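Local atomic coordinates of type I site-specific restriction-modification system, R (Restriction) subunit (Vibrio vulnificus, PDB entry 3H1T), a protein that probably drives ATP-dependent translocation and cleavage of DNA as the restriction subunit of a type I enzyme, this fragment comprising nuclease and helicase-like motor domains. Residues R75-L79 and V90-K94; H125-E129 and L139-P144. Residue numbers count along the deposited sequence, not the author numbering.

Contact 1 (R75-L79 and V90-K94)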
ATOM      1  N   ARG A  75      13.455 -12.108  -7.875  1.00 35.91           N
ATOM      2  CA  ARG A  75      13.141 -13.454  -8.339  1.00 35.26           C
ATOM      3  C   ARG A  75      13.766 -14.508  -7.420  1.00 33.18           C
ATOM      4  O   ARG A  75      14.906 -14.361  -6.971  1.00 33.76           O
ATOM      5  CB  ARG A  75      13.718 -13.551  -9.754  1.00 53.83           C
ATOM      6  CG  ARG A  75      13.298 -14.666 -10.674  1.00 59.89           C
ATOM      7  CD  ARG A  75      14.151 -14.533 -11.928  1.00 62.57           C
ATOM      8  NE  ARG A  75      14.670 -13.166 -12.096  1.00 69.19           N
ATOM      9  CZ  ARG A  75      14.050 -12.181 -12.757  1.00 70.75           C
ATOM     10  NH1 ARG A  75      12.872 -12.394 -13.335  1.00 69.76           N
ATOM     11  NH2 ARG A  75      14.613 -10.979 -12.850  1.00 68.45           N
ATOM     12  N   ALA A  76      13.007 -15.553  -7.127  1.00 26.54           N
ATOM     13  CA  ALA A  76      13.503 -16.638  -6.296  1.00 25.27           C
ATOM     14  C   ALA A  76      13.673 -17.867  -7.197  1.00 24.75           C
ATOM     15  O   ALA A  76      12.835 -18.114  -8.060  1.00 24.42           O
ATOM     16  CB  ALA A  76      12.515 -16.938  -5.167  1.00 17.19           C
ATOM     17  N   ASP A  77      14.751 -18.622  -7.013  1.00 25.94           N
ATOM     18  CA  ASP A  77      14.979 -19.802  -7.843  1.00 27.46           C
ATOM     19  C   ASP A  77      13.757 -20.715  -7.870  1.00 27.76           C
ATOM     20  O   ASP A  77      13.302 -21.105  -8.942  1.00 29.31           O
ATOM     21  CB  ASP A  77      16.206 -20.575  -7.369  1.00 30.47           C
ATOM     22  CG  ASP A  77      17.480 -19.793  -7.553  1.00 34.27           C
ATOM     23  OD1 ASP A  77      17.547 -19.009  -8.520  1.00 36.71           O
ATOM     24  OD2 ASP A  77      18.417 -19.966  -6.752  1.00 35.99           O
ATOM     25  N   TYR A  78      13.228 -21.054  -6.699  1.00 26.22           N
ATOM     26  CA  TYR A  78      12.049 -21.893  -6.615  1.00 25.27           C
ATOM     27  C   TYR A  78      11.138 -21.424  -5.507  1.00 25.20           C
ATOM     28  O   TYR A  78      11.588 -20.965  -4.465  1.00 24.90           O
ATOM     29  CB  TYR A  78      12.381 -23.355  -6.326  1.00 27.42           C
ATOM     30  CG  TYR A  78      13.217 -24.080  -7.352  1.00 27.45           C
ATOM     31  CD1 TYR A  78      14.611 -24.037  -7.301  1.00 27.35           C
ATOM     32  CD2 TYR A  78      12.617 -24.898  -8.300  1.00 25.84           C
ATOM     33  CE1 TYR A  78      15.385 -24.798  -8.158  1.00 23.94           C
ATOM     34  CE2 TYR A  78      13.387 -25.669  -9.162  1.00 27.72           C
ATOM     35  CZ  TYR A  78      14.778 -25.615  -9.077  1.00 25.14           C
ATOM     36  OH  TYR A  78      15.586 -26.401  -9.867  1.00 25.87           O
ATOM     37  N   LEU A  79       9.842 -21.559  -5.746  1.00 29.28           N
ATOM     38  CA  LEU A  79       8.838 -21.200  -4.780  1.00 28.58           C
ATOM     39  C   LEU A  79       8.065 -22.502  -4.660  1.00 29.84           C
ATOM     40  O   LEU A  79       7.662 -23.081  -5.666  1.00 31.27           O
ATOM     41  CB  LEU A  79       7.960 -20.074  -5.326  1.00 25.36           C
ATOM     42  CG  LEU A  79       7.076 -19.185  -4.432  1.00 25.44           C
ATOM     43  CD1 LEU A  79       5.625 -19.433  -4.764  1.00 20.55           C
ATOM     44  CD2 LEU A  79       7.353 -19.427  -2.960  1.00 23.60           C
ATOM     45  N   VAL A  90      10.748 -21.650   0.110  1.00 22.75           N
ATOM     46  CA  VAL A  90      11.543 -21.078  -0.963  1.00 23.78           C
ATOM     47  C   VAL A  90      12.935 -21.711  -1.023  1.00 25.06           C
ATOM     48  O   VAL A  90      13.489 -22.109   0.003  1.00 24.14           O
ATOM     49  CB  VAL A  90      11.621 -19.527  -0.792  1.00 25.66           C
ATOM     50  CG1 VAL A  90      12.455 -19.157   0.428  1.00 23.82           C
ATOM     51  CG2 VAL A  90      12.147 -18.896  -2.064  1.00 23.99           C
ATOM     52  N   VAL A  91      13.486 -21.815  -2.226  1.00 22.79           N
ATOM     53  CA  VAL A  91      14.788 -22.438  -2.406  1.00 23.24           C
ATOM     54  C   VAL A  91      15.806 -21.592  -3.166  1.00 24.82           C
ATOM     55  O   VAL A  91      15.491 -20.974  -4.179  1.00 24.73           O
ATOM     56  CB  VAL A  91      14.653 -23.779  -3.189  1.00 24.86           C
ATOM     57  CG1 VAL A  91      16.004 -24.499  -3.251  1.00 24.02           C
ATOM     58  CG2 VAL A  91      13.612 -24.655  -2.526  1.00 24.91           C
ATOM     59  N   GLU A  92      17.036 -21.577  -2.682  1.00 30.26           N
ATOM     60  CA  GLU A  92      18.106 -20.864  -3.359  1.00 33.02           C
ATOM     61  C   GLU A  92      19.023 -21.965  -3.893  1.00 34.34           C
ATOM     62  O   GLU A  92      19.557 -22.758  -3.123  1.00 35.45           O
ATOM     63  CB  GLU A  92      18.872 -19.958  -2.384  1.00 36.80           C
ATOM     64  CG  GLU A  92      18.873 -18.460  -2.708  1.00 40.89           C
ATOM     65  CD  GLU A  92      19.426 -18.111  -4.089  1.00 41.84           C
ATOM     66  OE1 GLU A  92      20.632 -18.321  -4.339  1.00 41.59           O
ATOM     67  OE2 GLU A  92      18.638 -17.614  -4.924  1.00 42.67           O
ATOM     68  N   ALA A  93      19.196 -22.033  -5.203  1.00 37.21           N
ATOM     69  CA  ALA A  93      20.049 -23.065  -5.766  1.00 38.80           C
ATOM     70  C   ALA A  93      21.390 -22.459  -6.124  1.00 38.62           C
ATOM     71  O   ALA A  93      21.501 -21.253  -6.330  1.00 39.77           O
ATOM     72  CB  ALA A  93      19.392 -23.683  -7.006  1.00 37.73           C
ATOM     73  N   LYS A  94      22.415 -23.292  -6.159  1.00 33.72           N
ATOM     74  CA  LYS A  94      23.744 -22.845  -6.497  1.00 33.53           C
ATOM     75  C   LYS A  94      24.377 -23.974  -7.289  1.00 33.85           C
ATOM     76  O   LYS A  94      23.900 -25.106  -7.247  1.00 33.80           O
ATOM     77  CB  LYS A  94      24.554 -22.553  -5.229  1.00 46.00           C
ATOM     78  CG  LYS A  94      24.196 -21.224  -4.567  1.00 48.47           C
ATOM     79  CD  LYS A  94      24.668 -20.031  -5.409  1.00 50.93           C
ATOM     80  CE  LYS A  94      24.011 -18.699  -4.999  1.00 50.53           C
ATOM     81  NZ  LYS A  94      24.331 -18.236  -3.618  1.00 50.04           N
TER
HETATM   82  O   HOH W   1      16.026 -18.219  -4.600  1.00 34.34           O
HETATM   83  O   HOH W   2      18.175 -16.078  -6.836  1.00 45.79           O

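Contact 2 (H125-E129 and L139-P144)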
ATOM      1  N   HIS A 125      23.556 -31.782  -4.576  1.00 33.89           N
ATOM      2  CA  HIS A 125      23.740 -32.952  -3.732  1.00 36.73           C
ATOM      3  C   HIS A 125      23.434 -32.691  -2.276  1.00 36.10           C
ATOM      4  O   HIS A 125      23.024 -33.599  -1.571  1.00 37.36           O
ATOM      5  CB  HIS A 125      25.141 -33.568  -3.889  1.00 59.21           C
ATOM      6  CG  HIS A 125      26.268 -32.591  -3.787  1.00 63.39           C
ATOM      7  ND1 HIS A 125      26.623 -31.757  -4.825  1.00 66.51           N
ATOM      8  CD2 HIS A 125      27.180 -32.383  -2.804  1.00 67.35           C
ATOM      9  CE1 HIS A 125      27.711 -31.082  -4.490  1.00 67.99           C
ATOM     10  NE2 HIS A 125      28.070 -31.444  -3.270  1.00 67.47           N
ATOM     11  N   GLU A 126      23.594 -31.455  -1.827  1.00 34.86           N
ATOM     12  CA  GLU A 126      23.302 -31.142  -0.430  1.00 32.38           C
ATOM     13  C   GLU A 126      22.109 -30.208  -0.288  1.00 31.49           C
ATOM     14  O   GLU A 126      21.796 -29.437  -1.191  1.00 29.32           O
ATOM     15  CB  GLU A 126      24.517 -30.512   0.250  1.00 41.25           C
ATOM     16  CG  GLU A 126      25.622 -31.472   0.573  1.00 44.34           C
ATOM     17  CD  GLU A 126      26.930 -30.758   0.815  1.00 49.27           C
ATOM     18  OE1 GLU A 126      27.375 -30.013  -0.085  1.00 50.06           O
ATOM     19  OE2 GLU A 126      27.519 -30.948   1.899  1.00 51.78           O
ATOM     20  N   ILE A 127      21.453 -30.282   0.865  1.00 29.88           N
ATOM     21  CA  ILE A 127      20.295 -29.451   1.143  1.00 28.82           C
ATOM     22  C   ILE A 127      20.401 -28.883   2.547  1.00 27.94           C
ATOM     23  O   ILE A 127      20.547 -29.623   3.508  1.00 29.80           O
ATOM     24  CB  ILE A 127      19.005 -30.276   1.022  1.00 27.63           C
ATOM     25  CG1 ILE A 127      18.891 -30.833  -0.403  1.00 27.58           C
ATOM     26  CG2 ILE A 127      17.806 -29.414   1.356  1.00 29.03           C
ATOM     27  CD1 ILE A 127      17.840 -31.921  -0.576  1.00 26.25           C
ATOM     28  N   LEU A 128      20.345 -27.567   2.660  1.00 29.45           N
ATOM     29  CA  LEU A 128      20.434 -26.903   3.954  1.00 29.02           C
ATOM     30  C   LEU A 128      19.094 -26.230   4.249  1.00 27.89           C
ATOM     31  O   LEU A 128      18.615 -25.432   3.454  1.00 27.38           O
ATOM     32  CB  LEU A 128      21.532 -25.837   3.925  1.00 29.87           C
ATOM     33  CG  LEU A 128      22.518 -25.718   5.090  1.00 30.41           C
ATOM     34  CD1 LEU A 128      22.973 -24.275   5.106  1.00 25.84           C
ATOM     35  CD2 LEU A 128      21.884 -26.108   6.425  1.00 28.46           C
ATOM     36  N   GLU A 129      18.495 -26.536   5.395  1.00 33.13           N
ATOM     37  CA  GLU A 129      17.204 -25.964   5.748  1.00 30.93           C
ATOM     38  C   GLU A 129      17.232 -25.032   6.961  1.00 31.01           C
ATOM     39  O   GLU A 129      17.907 -25.308   7.947  1.00 31.65           O
ATOM     40  CB  GLU A 129      16.197 -27.085   6.033  1.00 30.33           C
ATOM     41  CG  GLU A 129      14.831 -26.608   6.528  1.00 33.88           C
ATOM     42  CD  GLU A 129      13.955 -27.718   7.107  1.00 35.46           C
ATOM     43  OE1 GLU A 129      14.237 -28.181   8.232  1.00 36.05           O
ATOM     44  OE2 GLU A 129      12.982 -28.122   6.440  1.00 36.11           O
ATOM     45  N   LEU A 139      21.290 -29.743   7.674  1.00 34.44           N
ATOM     46  CA  LEU A 139      21.346 -30.442   6.400  1.00 33.15           C
ATOM     47  C   LEU A 139      20.302 -31.563   6.396  1.00 32.57           C
ATOM     48  O   LEU A 139      20.100 -32.234   7.412  1.00 33.40           O
ATOM     49  CB  LEU A 139      22.738 -31.027   6.214  1.00 30.96           C
ATOM     50  CG  LEU A 139      23.851 -30.010   6.027  1.00 31.21           C
ATOM     51  CD1 LEU A 139      25.175 -30.657   6.425  1.00 31.78           C
ATOM     52  CD2 LEU A 139      23.860 -29.529   4.570  1.00 29.01           C
ATOM     53  N   LEU A 140      19.632 -31.762   5.266  1.00 30.66           N
ATOM     54  CA  LEU A 140      18.627 -32.812   5.170  1.00 28.73           C
ATOM     55  C   LEU A 140      19.063 -33.806   4.121  1.00 29.46           C
ATOM     56  O   LEU A 140      19.864 -33.482   3.238  1.00 28.05           O
ATOM     57  CB  LEU A 140      17.262 -32.250   4.763  1.00 31.21           C
ATOM     58  CG  LEU A 140      16.707 -31.068   5.562  1.00 30.77           C
ATOM     59  CD1 LEU A 140      15.389 -30.624   4.946  1.00 28.08           C
ATOM     60  CD2 LEU A 140      16.532 -31.450   7.037  1.00 30.36           C
ATOM     61  N   SER A 141      18.534 -35.022   4.216  1.00 34.33           N
ATOM     62  CA  SER A 141      18.858 -36.067   3.252  1.00 34.67           C
ATOM     63  C   SER A 141      17.956 -35.917   2.037  1.00 33.00           C
ATOM     64  O   SER A 141      18.130 -36.599   1.029  1.00 34.17           O
ATOM     65  CB  SER A 141      18.646 -37.444   3.876  1.00 43.95           C
ATOM     66  OG  SER A 141      17.280 -37.621   4.222  1.00 47.46           O
ATOM     67  N   ARG A 142      16.998 -35.009   2.151  1.00 29.40           N
ATOM     68  CA  ARG A 142      16.051 -34.755   1.079  1.00 29.25           C
ATOM     69  C   ARG A 142      15.094 -33.623   1.461  1.00 28.00           C
ATOM     70  O   ARG A 142      15.029 -33.216   2.617  1.00 25.84           O
ATOM     71  CB  ARG A 142      15.263 -36.039   0.774  1.00 34.34           C
ATOM     72  CG  ARG A 142      14.626 -36.687   2.002  1.00 38.19           C
ATOM     73  CD  ARG A 142      13.324 -37.382   1.650  1.00 38.98           C
ATOM     74  NE  ARG A 142      12.155 -36.631   2.098  1.00 41.99           N
ATOM     75  CZ  ARG A 142      11.439 -36.931   3.177  1.00 40.93           C
ATOM     76  NH1 ARG A 142      11.770 -37.973   3.918  1.00 41.35           N
ATOM     77  NH2 ARG A 142      10.397 -36.184   3.519  1.00 38.73           N
ATOM     78  N   PHE A 143      14.367 -33.111   0.475  1.00 27.29           N
ATOM     79  CA  PHE A 143      13.392 -32.050   0.705  1.00 24.88           C
ATOM     80  C   PHE A 143      12.160 -32.552   1.435  1.00 24.27           C
ATOM     81  O   PHE A 143      11.703 -33.657   1.202  1.00 23.13           O
ATOM     82  CB  PHE A 143      12.938 -31.450  -0.626  1.00 22.35           C
ATOM     83  CG  PHE A 143      13.942 -30.559  -1.273  1.00 21.29           C
ATOM     84  CD1 PHE A 143      14.192 -29.285  -0.756  1.00 17.52           C
ATOM     85  CD2 PHE A 143      14.659 -30.996  -2.385  1.00 19.37           C
ATOM     86  CE1 PHE A 143      15.153 -28.461  -1.324  1.00 16.54           C
ATOM     87  CE2 PHE A 143      15.626 -30.179  -2.966  1.00 20.26           C
ATOM     88  CZ  PHE A 143      15.879 -28.905  -2.428  1.00 19.02           C
ATOM     89  N   PRO A 144      11.605 -31.737   2.342  1.00 28.24           N
ATOM     90  CA  PRO A 144      10.402 -32.152   3.058  1.00 27.65           C
ATOM     91  C   PRO A 144       9.274 -32.229   2.020  1.00 30.69           C
ATOM     92  O   PRO A 144       9.360 -31.631   0.934  1.00 27.73           O
ATOM     93  CB  PRO A 144      10.179 -31.000   4.041  1.00 24.18           C
ATOM     94  CG  PRO A 144      11.580 -30.572   4.355  1.00 25.80           C
ATOM     95  CD  PRO A 144      12.136 -30.498   2.941  1.00 24.16           C
TER
HETATM   96  O   HOH W   3      20.357 -34.900  -0.538  1.00 40.72           O
HETATM   97  O   HOH W   4      22.275 -32.823   2.727  1.00 28.37           O

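Contact 1 (R75-L79 and V90-K94)
D77 and Y78 lose the most surface here, and they meet the facing strand in different ways. At D77 the chain turns a corner between the two parts of strand 75-81, and its side chain reaches across so that OD2 accepts a hydrogen bond from the backbone N of A93 (2.7 Å, 162°). The same OD2 lies only 3.0 Å from OE2 of E92, two acceptors of like charge brought together. A water links the two strands, accepting from the backbone N of D77 and donating to V91 O and E92 OE2, while K94 NZ stands in a long salt bridge, 3.8 Å from E92 OE1. Y78 carries the antiparallel pairing: V91 N donates to Y78 O at 3.1 Å, whereas the return bond from Y78 N to V91 O is weak at 3.4 Å. The edge of the Y78 ring meets A93, with Y78 CE1 4.3 Å from A93 CB, and the Y78 hydroxyl is hydrogen-bonded to T35 of helix 26-40. V90 adds an apolar contact, CG2 to A76 CB at 3.7 Å. An aspartate facing a Glu-X-Lys sequence across a β-hairpin is the signature of the PD-(D/E)XK nuclease fold, so D77, E92 and K94 are consistent with a metal-dependent DNA-cleavage site.

Contact 2 (H125-E129 and L139-P144)
I127 is the apolar centre, with far more surface covered than any other residue of the pair. Its CD1 sits over one face of the F143 ring, 3.9 Å from the centroid and 19° off the ring normal, a CH-pi contact made possible because the chain beyond L140 curls back over I127; the same CD1 also packs 3.7 Å from R142 CA. Next to this cluster, the antiparallel strands are joined where L140 N donates to I127 O (2.9 Å), which also receives a CA-H...O contact from L139 CA at 3.1 Å. L128 and L139 form a non-hydrogen-bonded pair, with L128 CG 4.1 Å from L139 CD2. Further out, where the strands diverge, a water bridges I127 N and L140 O, and a second links H125 O, more weakly, to S141 O. At the polar edge, E129 lays OE2 3.5 Å from P144 CG and 3.8 Å from L140 CD1, its OE2 salt-bridged to R152 and hydrogen-bonded to the hydroxyl of Y120. R142 NE donates a hydrogen bond to F143 O at 3.1 Å, and its guanidinium forms a salt bridge with E148. The hairpin thus ends the mixed sheet, 137-140 outermost and 127-131 beside 118-122, with F143 packed against helix 26-40 and P144 against helix 146-157.

How the contacts relate
Both contacts join the two strands of an antiparallel hairpin in one mixed sheet, with strand 118-122 lying between strands 86-93 and 127-131, and their centres are 14 Å apart. Contact 1 is buried inside the sheet; contact 2 lies at its margin and is partly open to solvent. They meet where V91 CG2 approaches F143 CE1 at 4.3 Å, and helix 26-40 packs against both, against Y78 and A93 in the first and F143 in the second. Their chemistry is reversed from what depth might suggest: the buried pair gathers acidic side chains and water, as in a nuclease centre, whereas the peripheral one is organised round isoleucine and phenylalanine, with E129 and R142 paired to charges on helix 146-157.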